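Local coordinates for uncharacterized protein lp_1913 (Lactobacillus plantarum, PDB 3FLH) that is of unknown function but carries a rhodanese-like domain, a fold whose better-known members include sulfurtransferases, at residues Y33-V38 and V75-T80; A71-V76 and E99-A104. One frame throughout, in Å; residues are numbered along the deposited sequence.

Val75 and Val76 of strand 73-77 belong to both contacts: contact 1 pairs this inner strand of the parallel sheet with strand 33-37, and contact 2 pairs it with strand 99-103. The two centres lie about 8 Å apart. The backbones of these valines divide their bonds: Val75 N and O serve contact 1, whereas Val76 N and O serve contact 2. Where the contacts meet, Val34 N lies 2.9 Å from Thr73 O, a probable hydrogen bond, and Tyr33 CD1 packs 3.6 Å from Thr73 CG2. Contact 1 sits nearer the chain's centre, about 3 Å from it against about 6 Å.

Contact 1 (Y33-V38 and V75-T80)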
ATOM      1  N   TYR B  33       4.436 -14.427 -18.610  1.00 25.66           N
ATOM      2  CA  TYR B  33       3.944 -14.296 -17.241  1.00 19.73           C
ATOM      3  C   TYR B  33       2.843 -15.297 -16.884  1.00 22.11           C
ATOM      4  O   TYR B  33       2.035 -15.683 -17.728  1.00 23.73           O
ATOM      5  CB  TYR B  33       3.418 -12.872 -17.013  1.00 19.85           C
ATOM      6  CG  TYR B  33       4.427 -11.787 -17.310  1.00 23.73           C
ATOM      7  CD1 TYR B  33       5.595 -11.670 -16.556  1.00 23.96           C
ATOM      8  CD2 TYR B  33       4.228 -10.890 -18.360  1.00 19.62           C
ATOM      9  CE1 TYR B  33       6.547 -10.687 -16.840  1.00 19.55           C
ATOM     10  CE2 TYR B  33       5.173  -9.903 -18.651  1.00 27.63           C
ATOM     11  CZ  TYR B  33       6.331  -9.811 -17.885  1.00 24.92           C
ATOM     12  OH  TYR B  33       7.270  -8.840 -18.166  1.00 20.76           O
ATOM     13  N   VAL B  34       2.836 -15.717 -15.623  1.00 14.56           N
ATOM     14  CA  VAL B  34       1.825 -16.629 -15.096  1.00 16.74           C
ATOM     15  C   VAL B  34       1.246 -15.879 -13.901  1.00 13.08           C
ATOM     16  O   VAL B  34       1.973 -15.513 -12.978  1.00 14.43           O
ATOM     17  CB  VAL B  34       2.435 -17.971 -14.619  1.00 12.64           C
ATOM     18  CG1 VAL B  34       1.351 -18.839 -13.967  1.00 21.17           C
ATOM     19  CG2 VAL B  34       3.056 -18.708 -15.801  1.00 12.82           C
ATOM     20  N   VAL B  35      -0.057 -15.636 -13.942  1.00 10.39           N
ATOM     21  CA  VAL B  35      -0.755 -14.904 -12.893  1.00 14.97           C
ATOM     22  C   VAL B  35      -1.257 -15.860 -11.805  1.00 17.15           C
ATOM     23  O   VAL B  35      -1.877 -16.886 -12.108  1.00 14.86           O
ATOM     24  CB  VAL B  35      -1.970 -14.127 -13.493  1.00 15.37           C
ATOM     25  CG1 VAL B  35      -2.699 -13.347 -12.409  1.00 11.35           C
ATOM     26  CG2 VAL B  35      -1.495 -13.179 -14.588  1.00 13.09           C
ATOM     27  N   LEU B  36      -0.975 -15.518 -10.549  1.00  7.89           N
ATOM     28  CA  LEU B  36      -1.391 -16.313  -9.393  1.00 11.93           C
ATOM     29  C   LEU B  36      -2.350 -15.523  -8.528  1.00 18.55           C
ATOM     30  O   LEU B  36      -2.007 -14.443  -8.034  1.00 12.83           O
ATOM     31  CB  LEU B  36      -0.189 -16.702  -8.527  1.00 10.41           C
ATOM     32  CG  LEU B  36       0.988 -17.394  -9.209  1.00 11.86           C
ATOM     33  CD1 LEU B  36       2.066 -17.703  -8.167  1.00 10.10           C
ATOM     34  CD2 LEU B  36       0.508 -18.679  -9.889  1.00 12.70           C
ATOM     35  N   ASP B  37      -3.551 -16.063  -8.344  1.00 10.42           N
ATOM     36  CA  ASP B  37      -4.575 -15.425  -7.518  1.00 11.57           C
ATOM     37  C   ASP B  37      -4.309 -15.936  -6.104  1.00 11.12           C
ATOM     38  O   ASP B  37      -4.623 -17.081  -5.795  1.00 11.09           O
ATOM     39  CB  ASP B  37      -5.970 -15.871  -7.983  1.00  6.65           C
ATOM     40  CG  ASP B  37      -7.085 -15.095  -7.328  1.00  8.56           C
ATOM     41  OD1 ASP B  37      -7.025 -14.865  -6.098  1.00 14.32           O
ATOM     42  OD2 ASP B  37      -8.043 -14.707  -8.045  1.00 14.08           O
ATOM     43  N   VAL B  38      -3.727 -15.102  -5.250  1.00 15.93           N
ATOM     44  CA  VAL B  38      -3.411 -15.539  -3.892  1.00 13.63           C
ATOM     45  C   VAL B  38      -4.462 -15.202  -2.840  1.00 16.72           C
ATOM     46  O   VAL B  38      -4.177 -15.247  -1.644  1.00 17.14           O
ATOM     47  CB  VAL B  38      -2.051 -14.973  -3.428  1.00  8.70           C
ATOM     48  CG1 VAL B  38      -0.961 -15.376  -4.418  1.00 11.46           C
ATOM     49  CG2 VAL B  38      -2.123 -13.462  -3.309  1.00 10.49           C
ATOM     50  N   VAL B  75       3.141 -13.396 -11.337  1.00 15.10           N
ATOM     51  CA  VAL B  75       2.522 -12.141 -10.920  1.00 17.14           C
ATOM     52  C   VAL B  75       1.431 -12.512  -9.916  1.00 14.98           C
ATOM     53  O   VAL B  75       0.494 -13.236 -10.246  1.00 14.29           O
ATOM     54  CB  VAL B  75       1.889 -11.393 -12.128  1.00 14.82           C
ATOM     55  CG1 VAL B  75       1.264 -10.080 -11.674  1.00 14.12           C
ATOM     56  CG2 VAL B  75       2.957 -11.125 -13.191  1.00 23.72           C
ATOM     57  N   VAL B  76       1.555 -12.021  -8.690  1.00 13.42           N
ATOM     58  CA  VAL B  76       0.574 -12.333  -7.660  1.00 10.48           C
ATOM     59  C   VAL B  76      -0.371 -11.157  -7.415  1.00 13.04           C
ATOM     60  O   VAL B  76      -0.034 -10.017  -7.720  1.00 12.51           O
ATOM     61  CB  VAL B  76       1.271 -12.685  -6.317  1.00  8.36           C
ATOM     62  CG1 VAL B  76       2.190 -13.881  -6.494  1.00 12.92           C
ATOM     63  CG2 VAL B  76       2.063 -11.487  -5.819  1.00  8.09           C
ATOM     64  N   TYR B  77      -1.555 -11.442  -6.875  1.00 12.87           N
ATOM     65  CA  TYR B  77      -2.514 -10.390  -6.558  1.00 15.85           C
ATOM     66  C   TYR B  77      -3.558 -10.838  -5.541  1.00 10.54           C
ATOM     67  O   TYR B  77      -3.953 -12.005  -5.503  1.00 10.90           O
ATOM     68  CB  TYR B  77      -3.219  -9.890  -7.830  1.00 11.13           C
ATOM     69  CG  TYR B  77      -4.249 -10.846  -8.405  1.00 12.71           C
ATOM     70  CD1 TYR B  77      -5.540 -10.928  -7.862  1.00  7.13           C
ATOM     71  CD2 TYR B  77      -3.940 -11.651  -9.503  1.00 13.57           C
ATOM     72  CE1 TYR B  77      -6.491 -11.788  -8.405  1.00 11.63           C
ATOM     73  CE2 TYR B  77      -4.886 -12.512 -10.054  1.00 15.09           C
ATOM     74  CZ  TYR B  77      -6.150 -12.572  -9.506  1.00 11.98           C
ATOM     75  OH  TYR B  77      -7.087 -13.391 -10.075  1.00 13.17           O
ATOM     76  N   ASP B  78      -3.988  -9.900  -4.706  1.00  7.08           N
ATOM     77  CA  ASP B  78      -5.012 -10.171  -3.711  1.00  7.82           C
ATOM     78  C   ASP B  78      -6.192  -9.346  -4.205  1.00 14.66           C
ATOM     79  O   ASP B  78      -6.110  -8.722  -5.272  1.00 11.34           O
ATOM     80  CB  ASP B  78      -4.556  -9.709  -2.316  1.00 15.99           C
ATOM     81  CG  ASP B  78      -5.488 -10.183  -1.192  1.00 19.88           C
ATOM     82  OD1 ASP B  78      -6.390 -11.014  -1.444  1.00 18.90           O
ATOM     83  OD2 ASP B  78      -5.309  -9.731  -0.042  1.00 17.22           O
ATOM     84  N   TRP B  79      -7.283  -9.325  -3.453  1.00 12.06           N
ATOM     85  CA  TRP B  79      -8.448  -8.578  -3.907  1.00 15.64           C
ATOM     86  C   TRP B  79      -8.171  -7.086  -4.019  1.00 17.25           C
ATOM     87  O   TRP B  79      -8.732  -6.405  -4.877  1.00 13.51           O
ATOM     88  CB  TRP B  79      -9.652  -8.838  -2.993  1.00 20.48           C
ATOM     89  CG  TRP B  79      -9.545  -8.287  -1.603  1.00 15.43           C
ATOM     90  CD1 TRP B  79      -8.789  -8.772  -0.575  1.00 21.68           C
ATOM     91  CD2 TRP B  79     -10.255  -7.159  -1.083  1.00 17.88           C
ATOM     92  NE1 TRP B  79      -8.991  -8.016   0.561  1.00 17.32           N
ATOM     93  CE2 TRP B  79      -9.887  -7.018   0.274  1.00 25.28           C
ATOM     94  CE3 TRP B  79     -11.172  -6.253  -1.633  1.00 25.51           C
ATOM     95  CZ2 TRP B  79     -10.404  -6.004   1.093  1.00 21.15           C
ATOM     96  CZ3 TRP B  79     -11.687  -5.244  -0.818  1.00 30.91           C
ATOM     97  CH2 TRP B  79     -11.300  -5.131   0.529  1.00 19.41           C
ATOM     98  N   THR B  80      -7.285  -6.581  -3.171  1.00 17.12           N
ATOM     99  CA  THR B  80      -6.961  -5.167  -3.202  1.00 22.27           C
ATOM    100  C   THR B  80      -5.479  -4.966  -2.895  1.00 16.56           C
ATOM    101  O   THR B  80      -4.847  -5.811  -2.258  1.00 20.12           O
ATOM    102  CB  THR B  80      -7.831  -4.397  -2.176  1.00 24.81           C
ATOM    103  OG1 THR B  80      -7.766  -2.994  -2.447  1.00 33.29           O
ATOM    104  CG2 THR B  80      -7.341  -4.660  -0.759  1.00 22.39           C
TER
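Tyr77 reaches across to Asp37 and Val35, which share its face of the sheet, and meets each differently. Its hydroxyl OH donates a weak hydrogen bond to Asp37 OD2, 2.6 Å away, with carboxylate and ring planes 54° apart. Asp37 CA sits over one face of the ring, offset toward the rim and 4.0 Å from the centroid, as a CH-pi contact. Val35 CG1 instead comes to the ring edge, near its plane, 3.3 Å from Tyr77 CE2. Tyr77 CG stands between its own backbone N and carbonyl carbon (chi1 74°), which starts the ring on its course toward strand 33-37. A leucine in place of Tyr77 would probably leave Asp37 OD2 without its hydroxyl partner and open a gap over Asp37 CA.

On the other face, Val38 CG1 packs 4.0 Å from Val76 CB, and Leu36 CD1 adds a looser contact with Val76 CG1. Beneath these side chains the backbone ladder sets the register: Leu36 N gives a nearly straight bond of 2.7 Å to Val75 O, and Val38 N bonds to Tyr77 O at 3.1 Å.

Farther out, Arg39 forms a salt bridge with Asp37 OD2, likely to favour the charged carboxylate, while Tyr77 OH is also hydrogen-bonded with Ile50 N. Ala89 and Leu93 of helix 85-95 pack against Val76. The whole is a parallel pairing of central strands, flanked by helix, in the alpha/beta fold of a rhodanese-like domain.

Contact 2 (A71-V76 and E99-A104); sequences AKTYVV and EAYELA
Thr73 and Tyr101 meet on one face of the sheet, and the threonine can be followed outward atom by atom. Its CB lies 4.1 Å from Glu99 O. There the side chain forks: OG1 comes 4.0 Å from Glu99 CB, while CG2, anti to the backbone N, approaches the edge of the Tyr101 ring near its plane, 3.8 Å from CD2, and also lies near Glu99 O, at 3.7 Å. Farther along the same face Val75 CG1 rests 3.7 Å from Leu103 CB.

The opposite face carries Tyr74 and Ala100, whose CB atoms are 4.2 Å apart; the Tyr74 hydroxyl is hydrogen-bonded with Asp69 O. Four backbone bonds join the strands, among them Tyr74 N to Glu99 O and Leu103 N to Val76 O, the latter 2.9 Å long. Beside the first of these bonds, a water between the two segments accepts from Glu99 N at 2.9 Å; its very short approach to Lys72 O is doubtful.

Leu90 and Leu93 of helix 85-95 pack on Ala100. With that helix linking two neighbouring parallel strands and lying against their shared face, the arrangement is a classic beta-alpha-beta crossover unit, here within the rhodanese-like domain.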
ATOM      1  N   ALA B  71      11.046 -21.341 -15.139  1.00 31.75           N
ATOM      2  CA  ALA B  71      11.379 -20.497 -16.285  1.00 35.05           C
ATOM      3  C   ALA B  71      10.352 -19.384 -16.491  1.00 32.59           C
ATOM      4  O   ALA B  71      10.562 -18.480 -17.298  1.00 38.53           O
ATOM      5  CB  ALA B  71      11.474 -21.353 -17.546  1.00 27.71           C
ATOM      6  N   LYS B  72       9.245 -19.450 -15.759  1.00 28.94           N
ATOM      7  CA  LYS B  72       8.187 -18.454 -15.886  1.00 22.52           C
ATOM      8  C   LYS B  72       8.292 -17.336 -14.846  1.00 25.05           C
ATOM      9  O   LYS B  72       8.896 -17.511 -13.788  1.00 21.45           O
ATOM     10  CB  LYS B  72       6.822 -19.133 -15.744  1.00 18.62           C
ATOM     11  CG  LYS B  72       6.510 -20.168 -16.812  1.00 26.63           C
ATOM     12  CD  LYS B  72       6.237 -19.511 -18.158  1.00 38.00           C
ATOM     13  CE  LYS B  72       5.815 -20.543 -19.203  1.00 37.88           C
ATOM     14  NZ  LYS B  72       5.431 -19.898 -20.482  1.00 27.85           N
ATOM     15  N   THR B  73       7.708 -16.185 -15.157  1.00 19.20           N
ATOM     16  CA  THR B  73       7.705 -15.075 -14.217  1.00 16.06           C
ATOM     17  C   THR B  73       6.297 -15.020 -13.645  1.00 17.07           C
ATOM     18  O   THR B  73       5.312 -14.990 -14.385  1.00 17.30           O
ATOM     19  CB  THR B  73       8.062 -13.739 -14.901  1.00 16.54           C
ATOM     20  OG1 THR B  73       9.424 -13.786 -15.338  1.00 19.65           O
ATOM     21  CG2 THR B  73       7.901 -12.573 -13.928  1.00 14.42           C
ATOM     22  N   TYR B  74       6.200 -15.021 -12.321  1.00 16.69           N
ATOM     23  CA  TYR B  74       4.902 -15.006 -11.664  1.00 14.31           C
ATOM     24  C   TYR B  74       4.440 -13.639 -11.197  1.00 12.20           C
ATOM     25  O   TYR B  74       5.236 -12.826 -10.739  1.00 20.08           O
ATOM     26  CB  TYR B  74       4.942 -15.997 -10.505  1.00 16.54           C
ATOM     27  CG  TYR B  74       5.123 -17.405 -11.016  1.00 17.65           C
ATOM     28  CD1 TYR B  74       4.024 -18.158 -11.435  1.00 13.23           C
ATOM     29  CD2 TYR B  74       6.398 -17.943 -11.191  1.00 11.80           C
ATOM     30  CE1 TYR B  74       4.194 -19.410 -12.020  1.00 15.02           C
ATOM     31  CE2 TYR B  74       6.576 -19.192 -11.778  1.00 12.75           C
ATOM     32  CZ  TYR B  74       5.470 -19.916 -12.189  1.00  8.82           C
ATOM     33  OH  TYR B  74       5.637 -21.142 -12.773  1.00 12.14           O
ATOM     34  N   VAL B  75       3.141 -13.396 -11.337  1.00 15.10           N
ATOM     35  CA  VAL B  75       2.522 -12.141 -10.920  1.00 17.14           C
ATOM     36  C   VAL B  75       1.431 -12.512  -9.916  1.00 14.98           C
ATOM     37  O   VAL B  75       0.494 -13.236 -10.246  1.00 14.29           O
ATOM     38  CB  VAL B  75       1.889 -11.393 -12.128  1.00 14.82           C
ATOM     39  CG1 VAL B  75       1.264 -10.080 -11.674  1.00 14.12           C
ATOM     40  CG2 VAL B  75       2.957 -11.125 -13.191  1.00 23.72           C
ATOM     41  N   VAL B  76       1.555 -12.021  -8.690  1.00 13.42           N
ATOM     42  CA  VAL B  76       0.574 -12.333  -7.660  1.00 10.48           C
ATOM     43  C   VAL B  76      -0.371 -11.157  -7.415  1.00 13.04           C
ATOM     44  O   VAL B  76      -0.034 -10.017  -7.720  1.00 12.51           O
ATOM     45  CB  VAL B  76       1.271 -12.685  -6.317  1.00  8.36           C
ATOM     46  CG1 VAL B  76       2.190 -13.881  -6.494  1.00 12.92           C
ATOM     47  CG2 VAL B  76       2.063 -11.487  -5.819  1.00  8.09           C
ATOM     48  N   GLU B  99      11.369 -15.593 -10.131  1.00 23.16           N
ATOM     49  CA  GLU B  99      11.230 -14.223 -10.587  1.00 26.18           C
ATOM     50  C   GLU B  99       9.739 -13.925 -10.448  1.00 21.71           C
ATOM     51  O   GLU B  99       8.910 -14.628 -11.027  1.00 15.57           O
ATOM     52  CB  GLU B  99      11.673 -14.097 -12.048  1.00 31.69           C
ATOM     53  CG  GLU B  99      13.184 -14.005 -12.219  1.00 30.75           C
ATOM     54  CD  GLU B  99      13.751 -12.782 -11.526  1.00 39.01           C
ATOM     55  OE1 GLU B  99      13.398 -11.653 -11.936  1.00 47.71           O
ATOM     56  OE2 GLU B  99      14.539 -12.943 -10.564  1.00 43.49           O
ATOM     57  N   ALA B 100       9.392 -12.912  -9.660  1.00 13.86           N
ATOM     58  CA  ALA B 100       7.988 -12.566  -9.477  1.00  8.68           C
ATOM     59  C   ALA B 100       7.772 -11.087  -9.224  1.00 13.17           C
ATOM     60  O   ALA B 100       8.710 -10.339  -8.972  1.00 12.40           O
ATOM     61  CB  ALA B 100       7.388 -13.380  -8.343  1.00  8.65           C
ATOM     62  N   TYR B 101       6.514 -10.678  -9.311  1.00 12.42           N
ATOM     63  CA  TYR B 101       6.121  -9.293  -9.106  1.00 13.90           C
ATOM     64  C   TYR B 101       4.685  -9.294  -8.602  1.00 14.08           C
ATOM     65  O   TYR B 101       3.952 -10.265  -8.794  1.00 10.82           O
ATOM     66  CB  TYR B 101       6.170  -8.522 -10.436  1.00 17.17           C
ATOM     67  CG  TYR B 101       7.541  -8.420 -11.070  1.00 17.06           C
ATOM     68  CD1 TYR B 101       8.459  -7.456 -10.643  1.00 12.60           C
ATOM     69  CD2 TYR B 101       7.933  -9.305 -12.078  1.00 15.15           C
ATOM     70  CE1 TYR B 101       9.737  -7.375 -11.201  1.00 18.76           C
ATOM     71  CE2 TYR B 101       9.209  -9.234 -12.642  1.00 24.72           C
ATOM     72  CZ  TYR B 101      10.106  -8.269 -12.196  1.00 24.79           C
ATOM     73  OH  TYR B 101      11.377  -8.219 -12.720  1.00 27.75           O
ATOM     74  N   GLU B 102       4.288  -8.209  -7.952  1.00 13.07           N
ATOM     75  CA  GLU B 102       2.923  -8.079  -7.481  1.00 13.24           C
ATOM     76  C   GLU B 102       2.215  -7.250  -8.560  1.00 14.85           C
ATOM     77  O   GLU B 102       2.820  -6.334  -9.122  1.00 14.04           O
ATOM     78  CB  GLU B 102       2.872  -7.334  -6.147  1.00  8.43           C
ATOM     79  CG  GLU B 102       1.524  -7.473  -5.490  1.00 20.06           C
ATOM     80  CD  GLU B 102       1.391  -6.723  -4.180  1.00 27.51           C
ATOM     81  OE1 GLU B 102       2.329  -6.771  -3.352  1.00 25.23           O
ATOM     82  OE2 GLU B 102       0.327  -6.102  -3.982  1.00 28.49           O
ATOM     83  N   LEU B 103       0.961  -7.575  -8.868  1.00 11.40           N
ATOM     84  CA  LEU B 103       0.209  -6.825  -9.877  1.00 11.04           C
ATOM     85  C   LEU B 103      -0.220  -5.469  -9.312  1.00 10.16           C
ATOM     86  O   LEU B 103      -0.909  -5.417  -8.300  1.00  8.90           O
ATOM     87  CB  LEU B 103      -1.052  -7.597 -10.311  1.00 14.90           C
ATOM     88  CG  LEU B 103      -2.078  -6.849 -11.188  1.00 14.81           C
ATOM     89  CD1 LEU B 103      -1.443  -6.523 -12.539  1.00 13.12           C
ATOM     90  CD2 LEU B 103      -3.335  -7.709 -11.407  1.00 10.82           C
ATOM     91  N   ALA B 104       0.189  -4.378  -9.962  1.00 18.31           N
ATOM     92  CA  ALA B 104      -0.185  -3.034  -9.514  1.00 16.27           C
ATOM     93  C   ALA B 104      -1.697  -2.875  -9.666  1.00 19.98           C
ATOM     94  O   ALA B 104      -2.244  -3.174 -10.725  1.00 18.81           O
ATOM     95  CB  ALA B 104       0.532  -1.982 -10.357  1.00 17.46           C
TER
HETATM   96  O   HOH W   1      10.761 -17.676 -12.064  1.00 23.01           O